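PDB 1VKZ: phosphoribosylamine--glycine ligase from Thermotoga maritima, which catalyses the ATP-dependent ligation of glycine to 5-phosphoribosylamine, forming glycinamide ribonucleotide in the second step of de novo purine biosynthesis. Local coordinates for residues 360-363 / 368-371; 26-31 / 51-56; 294-299 / 328-333. One frame throughout, in Å; residues are numbered along the deposited sequence.

Contact 1: 360-363 / 368-371; sequences GVAE and LVTN
Ala362 and Val369 face each other as an antiparallel hydrogen-bonded pair and hold the two strands with both of their backbone bonds. Ala362 N gives its hydrogen to Val369 O at 2.8 Å, nearly straight at 171° and in the carbonyl plane; Val369 N returns a bond to Ala362 O at 2.9 Å. A third bond follows past the strand end, where Asn371 N meets Gly360 O at 2.7 Å. This donor stands well above the carbonyl plane, 57° out of it, less regular than the pair at Ala362 and Val369. Val361 pairs with Thr370 between these bonds and Glu363 with Leu368 beyond Ala362 and Val369, both in the non-hydrogen-bonded manner, and Val361 CA brings its hydrogen to Val369 O. Side chains meet on both faces of the hairpin. On one, Leu368 has CG anti to the backbone N (chi1 -164°), which brings CD1 over the neighbouring strand: it lies 3.5 Å from Ala362 O and 3.8 Å from Val361 CB, and the Val361 and Leu368 side chains cross obliquely. On the other, the methyl of Ala362 meets Val369 CG2 at 4.0 Å and comes closer to Asn371, CB at 3.7 Å, with the amide beside it. The CB of Thr370 points away from residues 360-363, and OG1 accepts a hydrogen bond from Lys346 N. Further out, Val361 packs on Val375 and Leu376 of strand 374-382, and Leu368 and Thr370 share backbone bonds with Ile348 and with Gly345 and Lys346. The whole is a beta hairpin, strands 356-364 and 367-370, at one edge of the mostly C-terminal antiparallel sheet, away from the predicted ATP and metal sites.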
ATOM      1  N   GLY A 360     -11.246   3.614  -9.409  1.00 42.93           N
ATOM      2  CA  GLY A 360     -12.703   3.580  -9.284  1.00 45.04           C
ATOM      3  C   GLY A 360     -13.426   4.132 -10.503  1.00 44.56           C
ATOM      4  O   GLY A 360     -14.114   5.153 -10.413  1.00 45.43           O
ATOM      5  N   VAL A 361     -13.286   3.454 -11.641  1.00 44.10           N
ATOM      6  CA  VAL A 361     -14.040   3.824 -12.850  1.00 44.58           C
ATOM      7  C   VAL A 361     -14.775   2.640 -13.391  1.00 41.96           C
ATOM      8  O   VAL A 361     -14.264   1.525 -13.326  1.00 40.92           O
ATOM      9  CB  VAL A 361     -13.134   4.360 -13.971  1.00 47.26           C
ATOM     10  CG1 VAL A 361     -12.420   5.641 -13.509  1.00 45.26           C
ATOM     11  CG2 VAL A 361     -12.142   3.267 -14.456  1.00 50.01           C
ATOM     12  N   ALA A 362     -15.976   2.889 -13.914  1.00 41.73           N
ATOM     13  CA  ALA A 362     -16.792   1.853 -14.574  1.00 39.32           C
ATOM     14  C   ALA A 362     -17.327   2.336 -15.903  1.00 38.48           C
ATOM     15  O   ALA A 362     -17.257   3.509 -16.218  1.00 35.11           O
ATOM     16  CB  ALA A 362     -17.907   1.428 -13.697  1.00 38.03           C
ATOM     17  N   GLU A 363     -17.836   1.400 -16.695  1.00 43.34           N
ATOM     18  CA  GLU A 363     -18.518   1.713 -17.943  1.00 48.24           C
ATOM     19  C   GLU A 363     -20.010   1.627 -17.670  1.00 48.82           C
ATOM     20  O   GLU A 363     -20.461   0.671 -17.038  1.00 49.47           O
ATOM     21  CB  GLU A 363     -18.161   0.723 -19.058  1.00 48.43           C
ATOM     22  CG  GLU A 363     -16.670   0.413 -19.199  1.00 57.63           C
ATOM     23  CD  GLU A 363     -16.341  -0.437 -20.432  1.00 56.32           C
ATOM     24  OE1 GLU A 363     -17.279  -0.972 -21.070  1.00 65.36           O
ATOM     25  OE2 GLU A 363     -15.134  -0.573 -20.765  1.00 65.37           O
ATOM     26  N   LEU A 368     -17.776   6.585 -19.446  1.00 45.01           N
ATOM     27  CA  LEU A 368     -16.935   6.364 -18.322  1.00 44.52           C
ATOM     28  C   LEU A 368     -17.614   7.076 -17.136  1.00 41.78           C
ATOM     29  O   LEU A 368     -18.037   8.227 -17.262  1.00 36.49           O
ATOM     30  CB  LEU A 368     -15.545   6.914 -18.651  1.00 44.02           C
ATOM     31  CG  LEU A 368     -14.363   6.495 -17.788  1.00 50.73           C
ATOM     32  CD1 LEU A 368     -14.364   4.986 -17.487  1.00 57.49           C
ATOM     33  CD2 LEU A 368     -13.099   6.944 -18.497  1.00 47.22           C
ATOM     34  N   VAL A 369     -17.747   6.358 -16.014  1.00 42.12           N
ATOM     35  CA  VAL A 369     -18.392   6.874 -14.800  1.00 42.32           C
ATOM     36  C   VAL A 369     -17.577   6.545 -13.543  1.00 43.90           C
ATOM     37  O   VAL A 369     -16.828   5.555 -13.527  1.00 47.64           O
ATOM     38  CB  VAL A 369     -19.841   6.330 -14.650  1.00 41.42           C
ATOM     39  CG1 VAL A 369     -20.617   6.483 -15.968  1.00 40.94           C
ATOM     40  CG2 VAL A 369     -19.852   4.896 -14.218  1.00 43.91           C
ATOM     41  N   THR A 370     -17.678   7.373 -12.495  1.00 42.27           N
ATOM     42  CA  THR A 370     -16.951   7.080 -11.247  1.00 40.67           C
ATOM     43  C   THR A 370     -17.569   5.877 -10.586  1.00 39.38           C
ATOM     44  O   THR A 370     -18.769   5.677 -10.680  1.00 39.60           O
ATOM     45  CB  THR A 370     -16.960   8.263 -10.239  1.00 39.67           C
ATOM     46  OG1 THR A 370     -18.301   8.663  -9.958  1.00 41.33           O
ATOM     47  CG2 THR A 370     -16.290   9.500 -10.799  1.00 41.29           C
ATOM     48  N   ASN A 371     -16.744   5.102  -9.884  1.00 41.04           N
ATOM     49  CA  ASN A 371     -17.179   3.858  -9.265  1.00 42.71           C
ATOM     50  C   ASN A 371     -16.166   3.429  -8.220  1.00 44.91           C
ATOM     51  O   ASN A 371     -15.585   2.356  -8.295  1.00 50.18           O
ATOM     52  CB  ASN A 371     -17.358   2.771 -10.333  1.00 42.63           C
ATOM     53  CG  ASN A 371     -18.053   1.522  -9.802  1.00 43.21           C
ATOM     54  OD1 ASN A 371     -19.207   1.575  -9.380  1.00 46.06           O
ATOM     55  ND2 ASN A 371     -17.358   0.387  -9.852  1.00 46.50           N
TER

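Contact 2: 26-31 / 51-56; sequences REHAIG and KRDGTN
His28 and Asp53 are joined by one side-chain hydrogen bond, the single polar link between helix residues 26-31 and residues 51-56. His28 NE2 donates to Asp53 OD2 at 2.9 Å with an angle of 151° at the hydrogen. The oxygen offers its anti lone pair, the one pointing away from OD1, and sits at the ring edge, slightly tilted from the ring plane. Ring and carboxylate are nearly coplanar, 29° apart, although the two side chains meet at about a right angle. A chi1 of -175° swings the imidazole of His28 opposite its own amide nitrogen and out from the helix to the carboxylate. At the other side of the ring ND1 is hydrogen-bonded to the backbone N of Phe358, so both nitrogens are engaged and the rotation of the ring is fixed; a backbone N-H at ND1 leaves NE2 as the proton-bearing nitrogen. Van der Waals contact is slight: Gly31 O approaches Asp53 CB at 4.3 Å, and the glycine CA lies 6.8 Å from Asp53 CA, the shortest such distance between the two segments. A salt bridge lies wholly within the helix, Arg26 NE reaching Glu27 OE2 at 3.2 Å from above the carboxylate plane, with a weak second bond from NH2 to the same oxygen. It belongs to the helix start, where Glu27 OE1 bonds to Gly24 N and Arg26 NH1 to Leu290 O. In the Rossmann-like N-terminal domain, helix 25-36 follows strand 17-22, and the chain runs on from Asp53 into strand 55-56, outermost on that side of the same parallel sheet. The helix also meets Thr295 of helix 294-301, while Phe358 brings strand 356-364 of the C-terminal sheet against the histidine.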
ATOM      1  N   ARG A  26      -2.834   0.866  -8.544  1.00 41.39           N
ATOM      2  CA  ARG A  26      -1.653   0.011  -8.306  1.00 40.20           C
ATOM      3  C   ARG A  26      -1.647  -1.120  -9.298  1.00 42.68           C
ATOM      4  O   ARG A  26      -0.657  -1.376  -9.971  1.00 46.02           O
ATOM      5  CB  ARG A  26      -1.733  -0.530  -6.891  1.00 40.02           C
ATOM      6  CG  ARG A  26      -0.724  -1.557  -6.451  1.00 42.52           C
ATOM      7  CD  ARG A  26      -0.858  -1.906  -4.967  1.00 44.53           C
ATOM      8  NE  ARG A  26      -2.220  -2.304  -4.602  1.00 55.88           N
ATOM      9  CZ  ARG A  26      -2.800  -2.169  -3.392  1.00 55.22           C
ATOM     10  NH1 ARG A  26      -2.169  -1.640  -2.358  1.00 52.68           N
ATOM     11  NH2 ARG A  26      -4.051  -2.575  -3.225  1.00 60.07           N
ATOM     12  N   GLU A  27      -2.797  -1.766  -9.428  1.00 43.38           N
ATOM     13  CA  GLU A  27      -2.959  -2.905 -10.278  1.00 41.38           C
ATOM     14  C   GLU A  27      -2.782  -2.481 -11.729  1.00 43.39           C
ATOM     15  O   GLU A  27      -2.082  -3.139 -12.503  1.00 43.38           O
ATOM     16  CB  GLU A  27      -4.333  -3.509 -10.049  1.00 40.78           C
ATOM     17  CG  GLU A  27      -4.463  -4.278  -8.738  1.00 42.45           C
ATOM     18  CD  GLU A  27      -4.586  -3.429  -7.472  1.00 49.92           C
ATOM     19  OE1 GLU A  27      -5.056  -2.260  -7.493  1.00 55.94           O
ATOM     20  OE2 GLU A  27      -4.243  -3.949  -6.412  1.00 50.47           O
ATOM     21  N   HIS A  28      -3.414  -1.374 -12.086  1.00 42.44           N
ATOM     22  CA  HIS A  28      -3.312  -0.855 -13.425  1.00 42.40           C
ATOM     23  C   HIS A  28      -1.886  -0.401 -13.698  1.00 40.23           C
ATOM     24  O   HIS A  28      -1.355  -0.670 -14.748  1.00 42.48           O
ATOM     25  CB  HIS A  28      -4.344   0.266 -13.644  1.00 42.96           C
ATOM     26  CG  HIS A  28      -4.393   0.781 -15.046  1.00 34.19           C
ATOM     27  ND1 HIS A  28      -4.936   2.007 -15.367  1.00 34.50           N
ATOM     28  CD2 HIS A  28      -3.958   0.244 -16.211  1.00 42.31           C
ATOM     29  CE1 HIS A  28      -4.828   2.202 -16.673  1.00 37.83           C
ATOM     30  NE2 HIS A  28      -4.222   1.158 -17.206  1.00 34.97           N
ATOM     31  N   ALA A  29      -1.254   0.262 -12.748  1.00 42.23           N
ATOM     32  CA  ALA A  29       0.145   0.622 -12.902  1.00 43.36           C
ATOM     33  C   ALA A  29       1.032  -0.622 -13.134  1.00 42.31           C
ATOM     34  O   ALA A  29       1.836  -0.666 -14.079  1.00 44.14           O
ATOM     35  CB  ALA A  29       0.610   1.407 -11.723  1.00 44.37           C
ATOM     36  N   ILE A  30       0.874  -1.632 -12.299  1.00 41.13           N
ATOM     37  CA  ILE A  30       1.645  -2.862 -12.451  1.00 42.78           C
ATOM     38  C   ILE A  30       1.395  -3.518 -13.828  1.00 42.33           C
ATOM     39  O   ILE A  30       2.323  -3.844 -14.544  1.00 42.92           O
ATOM     40  CB  ILE A  30       1.369  -3.806 -11.316  1.00 40.86           C
ATOM     41  CG1 ILE A  30       1.929  -3.223 -10.015  1.00 43.88           C
ATOM     42  CG2 ILE A  30       2.040  -5.112 -11.586  1.00 46.15           C
ATOM     43  CD1 ILE A  30       1.471  -3.928  -8.775  1.00 38.94           C
ATOM     44  N   GLY A  31       0.141  -3.606 -14.222  1.00 42.71           N
ATOM     45  CA  GLY A  31      -0.186  -4.102 -15.550  1.00 41.52           C
ATOM     46  C   GLY A  31       0.288  -3.220 -16.666  1.00 41.42           C
ATOM     47  O   GLY A  31       0.516  -3.669 -17.749  1.00 38.96           O
ATOM     48  N   LYS A  51      -8.521  -1.954 -19.490  1.00 48.58           N
ATOM     49  CA  LYS A  51      -8.715  -2.402 -20.872  1.00 48.62           C
ATOM     50  C   LYS A  51      -7.668  -1.837 -21.846  1.00 48.02           C
ATOM     51  O   LYS A  51      -7.435  -2.427 -22.890  1.00 48.72           O
ATOM     52  CB  LYS A  51     -10.141  -2.066 -21.349  1.00 47.63           C
ATOM     53  CG  LYS A  51     -11.229  -2.904 -20.663  1.00 49.23           C
ATOM     54  CD  LYS A  51     -12.575  -2.827 -21.396  1.00 52.94           C
ATOM     55  CE  LYS A  51     -13.726  -3.535 -20.642  1.00 54.99           C
ATOM     56  NZ  LYS A  51     -13.454  -4.977 -20.336  1.00 56.39           N
ATOM     57  N   ARG A  52      -7.024  -0.718 -21.508  1.00 48.80           N
ATOM     58  CA  ARG A  52      -5.988  -0.120 -22.376  1.00 49.19           C
ATOM     59  C   ARG A  52      -4.761  -0.976 -22.507  1.00 48.68           C
ATOM     60  O   ARG A  52      -4.072  -0.929 -23.503  1.00 54.89           O
ATOM     61  CB  ARG A  52      -5.493   1.198 -21.816  1.00 48.31           C
ATOM     62  CG  ARG A  52      -6.517   2.272 -21.666  1.00 51.56           C
ATOM     63  CD  ARG A  52      -5.975   3.472 -20.951  1.00 52.24           C
ATOM     64  NE  ARG A  52      -6.844   4.607 -21.199  1.00 59.83           N
ATOM     65  CZ  ARG A  52      -6.458   5.875 -21.211  1.00 55.37           C
ATOM     66  NH1 ARG A  52      -5.191   6.210 -20.984  1.00 45.93           N
ATOM     67  NH2 ARG A  52      -7.360   6.815 -21.453  1.00 56.28           N
ATOM     68  N   ASP A  53      -4.464  -1.719 -21.461  1.00 49.28           N
ATOM     69  CA  ASP A  53      -3.200  -2.403 -21.352  1.00 47.35           C
ATOM     70  C   ASP A  53      -3.348  -3.906 -21.193  1.00 45.11           C
ATOM     71  O   ASP A  53      -2.364  -4.601 -21.190  1.00 47.45           O
ATOM     72  CB  ASP A  53      -2.418  -1.748 -20.228  1.00 46.41           C
ATOM     73  CG  ASP A  53      -2.282  -0.253 -20.452  1.00 48.65           C
ATOM     74  OD1 ASP A  53      -1.840   0.094 -21.568  1.00 53.80           O
ATOM     75  OD2 ASP A  53      -2.656   0.640 -19.646  1.00 41.19           O
ATOM     76  N   GLY A  54      -4.569  -4.414 -21.125  1.00 42.92           N
ATOM     77  CA  GLY A  54      -4.786  -5.858 -21.074  1.00 41.68           C
ATOM     78  C   GLY A  54      -6.266  -6.201 -21.113  1.00 39.66           C
ATOM     79  O   GLY A  54      -7.076  -5.353 -21.413  1.00 37.78           O
ATOM     80  N   THR A  55      -6.610  -7.451 -20.834  1.00 41.87           N
ATOM     81  CA  THR A  55      -7.995  -7.895 -20.836  1.00 43.37           C
ATOM     82  C   THR A  55      -8.451  -8.142 -19.409  1.00 41.28           C
ATOM     83  O   THR A  55      -7.788  -8.853 -18.666  1.00 37.08           O
ATOM     84  CB  THR A  55      -8.146  -9.206 -21.651  1.00 43.78           C
ATOM     85  OG1 THR A  55      -6.866  -9.829 -21.760  1.00 53.56           O
ATOM     86  CG2 THR A  55      -8.553  -8.944 -23.107  1.00 47.57           C
ATOM     87  N   ASN A  56      -9.604  -7.582 -19.069  1.00 40.84           N
ATOM     88  CA  ASN A  56     -10.227  -7.782 -17.772  1.00 41.81           C
ATOM     89  C   ASN A  56     -11.086  -9.063 -17.710  1.00 40.29           C
ATOM     90  O   ASN A  56     -11.862  -9.336 -18.612  1.00 39.89           O
ATOM     91  CB  ASN A  56     -11.113  -6.572 -17.454  1.00 41.41           C
ATOM     92  CG  ASN A  56     -10.330  -5.307 -17.236  1.00 43.62           C
ATOM     93  OD1 ASN A  56      -9.111  -5.331 -17.129  1.00 51.51           O
ATOM     94  ND2 ASN A  56     -11.040  -4.176 -17.145  1.00 37.43           N
TER

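Contact 3: 294-299 / 328-333; sequences ETEVIV and AVDVVL
Helix 294-301, from the ATP-grasp part of the chain, packs on strand 327-334 of the C-terminal sheet, chiefly through Val297 and Glu296 against Ala328 and Asp330. The short helix and strand segments run roughly antiparallel, 151° between directions, with axes 7.7 Å apart. Val297 straddles two strand residues. With chi1 at 178°, its CG1 is turned opposite the amide nitrogen and onto Ala328, meeting CB at 3.7 Å, while CG2 lies 3.7 Å from Asp330 CB, the two side chains crossing. An alanine in place of Val297 would take away both branches and probably open a gap between the helix and the strand, leaving Ala328 CB and the Asp330 methylene without their packing partners. At the preceding residue, the aliphatic part of Glu296 lies beside the Asp330 carboxylate, with CB 3.5 Å from OD2. The carboxylates themselves come near, Glu296 OE2 standing 4.2 Å from Asp330 OD2, their planes 43° apart. His377 ND1 is hydrogen-bonded to Asp330 OD2 and would be expected to ease the crowding of like charge in this buried place. Met379 of strand 374-382 touches both side chains. Val297 is about 10 Å, side chain to side chain, from Ser198 of the predicted ATP site. The arrangement is helix-on-sheet packing that joins the ATP-grasp and C-terminal domains.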
ATOM      1  N   GLU A 294       1.619   4.633  -3.910  1.00 48.34           N
ATOM      2  CA  GLU A 294       3.085   4.590  -4.086  1.00 47.65           C
ATOM      3  C   GLU A 294       3.518   3.809  -5.324  1.00 45.86           C
ATOM      4  O   GLU A 294       4.485   4.144  -5.963  1.00 44.52           O
ATOM      5  CB  GLU A 294       3.787   3.984  -2.873  1.00 48.77           C
ATOM      6  CG  GLU A 294       3.769   4.852  -1.624  1.00 52.58           C
ATOM      7  CD  GLU A 294       2.746   4.396  -0.621  1.00 56.40           C
ATOM      8  OE1 GLU A 294       1.629   4.049  -1.048  1.00 57.82           O
ATOM      9  OE2 GLU A 294       3.062   4.396   0.582  1.00 62.90           O
ATOM     10  N   THR A 295       2.818   2.730  -5.621  1.00 46.34           N
ATOM     11  CA  THR A 295       3.142   1.888  -6.777  1.00 46.21           C
ATOM     12  C   THR A 295       3.116   2.657  -8.082  1.00 45.65           C
ATOM     13  O   THR A 295       4.025   2.525  -8.911  1.00 49.18           O
ATOM     14  CB  THR A 295       2.156   0.681  -6.866  1.00 48.38           C
ATOM     15  OG1 THR A 295       2.315  -0.211  -5.744  1.00 43.90           O
ATOM     16  CG2 THR A 295       2.428  -0.186  -8.112  1.00 47.76           C
ATOM     17  N   GLU A 296       2.067   3.449  -8.273  1.00 47.44           N
ATOM     18  CA  GLU A 296       1.926   4.342  -9.447  1.00 44.76           C
ATOM     19  C   GLU A 296       3.216   5.120  -9.646  1.00 43.94           C
ATOM     20  O   GLU A 296       3.741   5.183 -10.738  1.00 46.63           O
ATOM     21  CB  GLU A 296       0.752   5.324  -9.248  1.00 42.98           C
ATOM     22  CG  GLU A 296      -0.634   4.706  -9.360  1.00 39.47           C
ATOM     23  CD  GLU A 296      -1.192   4.073  -8.090  1.00 43.93           C
ATOM     24  OE1 GLU A 296      -0.457   3.483  -7.248  1.00 47.96           O
ATOM     25  OE2 GLU A 296      -2.427   4.125  -7.955  1.00 45.71           O
ATOM     26  N   VAL A 297       3.738   5.694  -8.572  1.00 43.63           N
ATOM     27  CA  VAL A 297       4.930   6.528  -8.673  1.00 44.07           C
ATOM     28  C   VAL A 297       6.176   5.702  -8.964  1.00 40.79           C
ATOM     29  O   VAL A 297       6.955   6.045  -9.832  1.00 42.39           O
ATOM     30  CB  VAL A 297       5.114   7.386  -7.415  1.00 41.65           C
ATOM     31  CG1 VAL A 297       6.380   8.205  -7.507  1.00 46.76           C
ATOM     32  CG2 VAL A 297       3.966   8.327  -7.295  1.00 51.32           C
ATOM     33  N   ILE A 298       6.364   4.642  -8.203  1.00 41.08           N
ATOM     34  CA  ILE A 298       7.518   3.768  -8.325  1.00 41.67           C
ATOM     35  C   ILE A 298       7.587   3.231  -9.737  1.00 42.27           C
ATOM     36  O   ILE A 298       8.600   3.309 -10.390  1.00 45.88           O
ATOM     37  CB  ILE A 298       7.431   2.607  -7.289  1.00 40.94           C
ATOM     38  CG1 ILE A 298       7.622   3.144  -5.859  1.00 42.93           C
ATOM     39  CG2 ILE A 298       8.482   1.531  -7.588  1.00 44.87           C
ATOM     40  CD1 ILE A 298       7.082   2.189  -4.668  1.00 41.82           C
ATOM     41  N   VAL A 299       6.482   2.686 -10.208  1.00 45.27           N
ATOM     42  CA  VAL A 299       6.379   2.143 -11.567  1.00 45.29           C
ATOM     43  C   VAL A 299       6.693   3.187 -12.644  1.00 45.33           C
ATOM     44  O   VAL A 299       7.383   2.904 -13.614  1.00 43.65           O
ATOM     45  CB  VAL A 299       4.966   1.552 -11.782  1.00 44.32           C
ATOM     46  CG1 VAL A 299       4.724   1.183 -13.206  1.00 48.27           C
ATOM     47  CG2 VAL A 299       4.773   0.315 -10.883  1.00 49.86           C
ATOM     48  N   ALA A 328       8.488  11.399 -10.462  1.00 43.14           N
ATOM     49  CA  ALA A 328       7.080  11.140 -10.747  1.00 43.51           C
ATOM     50  C   ALA A 328       6.184  11.776  -9.652  1.00 43.69           C
ATOM     51  O   ALA A 328       6.550  11.800  -8.466  1.00 40.53           O
ATOM     52  CB  ALA A 328       6.843   9.639 -10.862  1.00 44.28           C
ATOM     53  N   VAL A 329       5.054  12.353 -10.072  1.00 43.16           N
ATOM     54  CA  VAL A 329       4.073  12.897  -9.163  1.00 41.51           C
ATOM     55  C   VAL A 329       2.754  12.232  -9.505  1.00 42.54           C
ATOM     56  O   VAL A 329       2.360  12.134 -10.676  1.00 43.80           O
ATOM     57  CB  VAL A 329       3.970  14.459  -9.250  1.00 42.73           C
ATOM     58  CG1 VAL A 329       2.785  15.006  -8.460  1.00 40.15           C
ATOM     59  CG2 VAL A 329       5.223  15.110  -8.723  1.00 47.50           C
ATOM     60  N   ASP A 330       2.062  11.776  -8.475  1.00 43.71           N
ATOM     61  CA  ASP A 330       0.716  11.234  -8.613  1.00 44.10           C
ATOM     62  C   ASP A 330      -0.247  12.203  -7.932  1.00 42.87           C
ATOM     63  O   ASP A 330      -0.144  12.403  -6.736  1.00 45.99           O
ATOM     64  CB  ASP A 330       0.688   9.853  -7.930  1.00 44.46           C
ATOM     65  CG  ASP A 330      -0.649   9.135  -8.044  1.00 47.78           C
ATOM     66  OD1 ASP A 330      -1.632   9.702  -8.598  1.00 38.99           O
ATOM     67  OD2 ASP A 330      -0.785   7.963  -7.600  1.00 44.78           O
ATOM     68  N   VAL A 331      -1.139  12.833  -8.695  1.00 39.50           N
ATOM     69  CA  VAL A 331      -2.235  13.562  -8.116  1.00 38.82           C
ATOM     70  C   VAL A 331      -3.451  12.655  -8.242  1.00 40.99           C
ATOM     71  O   VAL A 331      -3.877  12.338  -9.343  1.00 40.04           O
ATOM     72  CB  VAL A 331      -2.523  14.965  -8.784  1.00 39.49           C
ATOM     73  CG1 VAL A 331      -3.856  15.552  -8.289  1.00 32.70           C
ATOM     74  CG2 VAL A 331      -1.419  15.955  -8.519  1.00 33.88           C
ATOM     75  N   VAL A 332      -3.996  12.252  -7.099  1.00 43.09           N
ATOM     76  CA  VAL A 332      -5.163  11.436  -7.049  1.00 45.23           C
ATOM     77  C   VAL A 332      -6.403  12.340  -7.165  1.00 46.09           C
ATOM     78  O   VAL A 332      -6.563  13.290  -6.384  1.00 46.29           O
ATOM     79  CB  VAL A 332      -5.217  10.601  -5.739  1.00 46.37           C
ATOM     80  CG1 VAL A 332      -6.425   9.657  -5.751  1.00 49.16           C
ATOM     81  CG2 VAL A 332      -3.940   9.795  -5.529  1.00 44.06           C
ATOM     82  N   LEU A 333      -7.267  12.044  -8.148  1.00 45.21           N
ATOM     83  CA  LEU A 333      -8.646  12.555  -8.135  1.00 44.16           C
ATOM     84  C   LEU A 333      -9.595  11.525  -7.508  1.00 43.14           C
ATOM     85  O   LEU A 333      -9.665  10.370  -7.936  1.00 40.03           O
ATOM     86  CB  LEU A 333      -9.127  12.940  -9.526  1.00 45.60           C
ATOM     87  CG  LEU A 333      -8.092  13.662 -10.376  1.00 40.30           C
ATOM     88  CD1 LEU A 333      -8.653  13.831 -11.787  1.00 44.11           C
ATOM     89  CD2 LEU A 333      -7.735  14.958  -9.746  1.00 45.96           C
TER

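From the N terminus, contact 2 comes first, closing a loop of 19 residues that leads from helix 25-36 through strand 40-43 to strand 55-56. Contact 3 follows, bridging 28 residues between helix 294-301 and strand 327-334, and contact 1 closes the short hairpin last, with four residues between. All are in series; none nests or crosses. Contacts 3 and 1 share one sheet, where strand 374-382 lies between strands 327-334 and 356-364. Contact 2 touches both others: Arg26 and Ile30 pack on helix 294-301, and Lys51 meets Glu363. The N-terminal domain is thus wedged against the ATP-grasp helix and the C-terminal sheet.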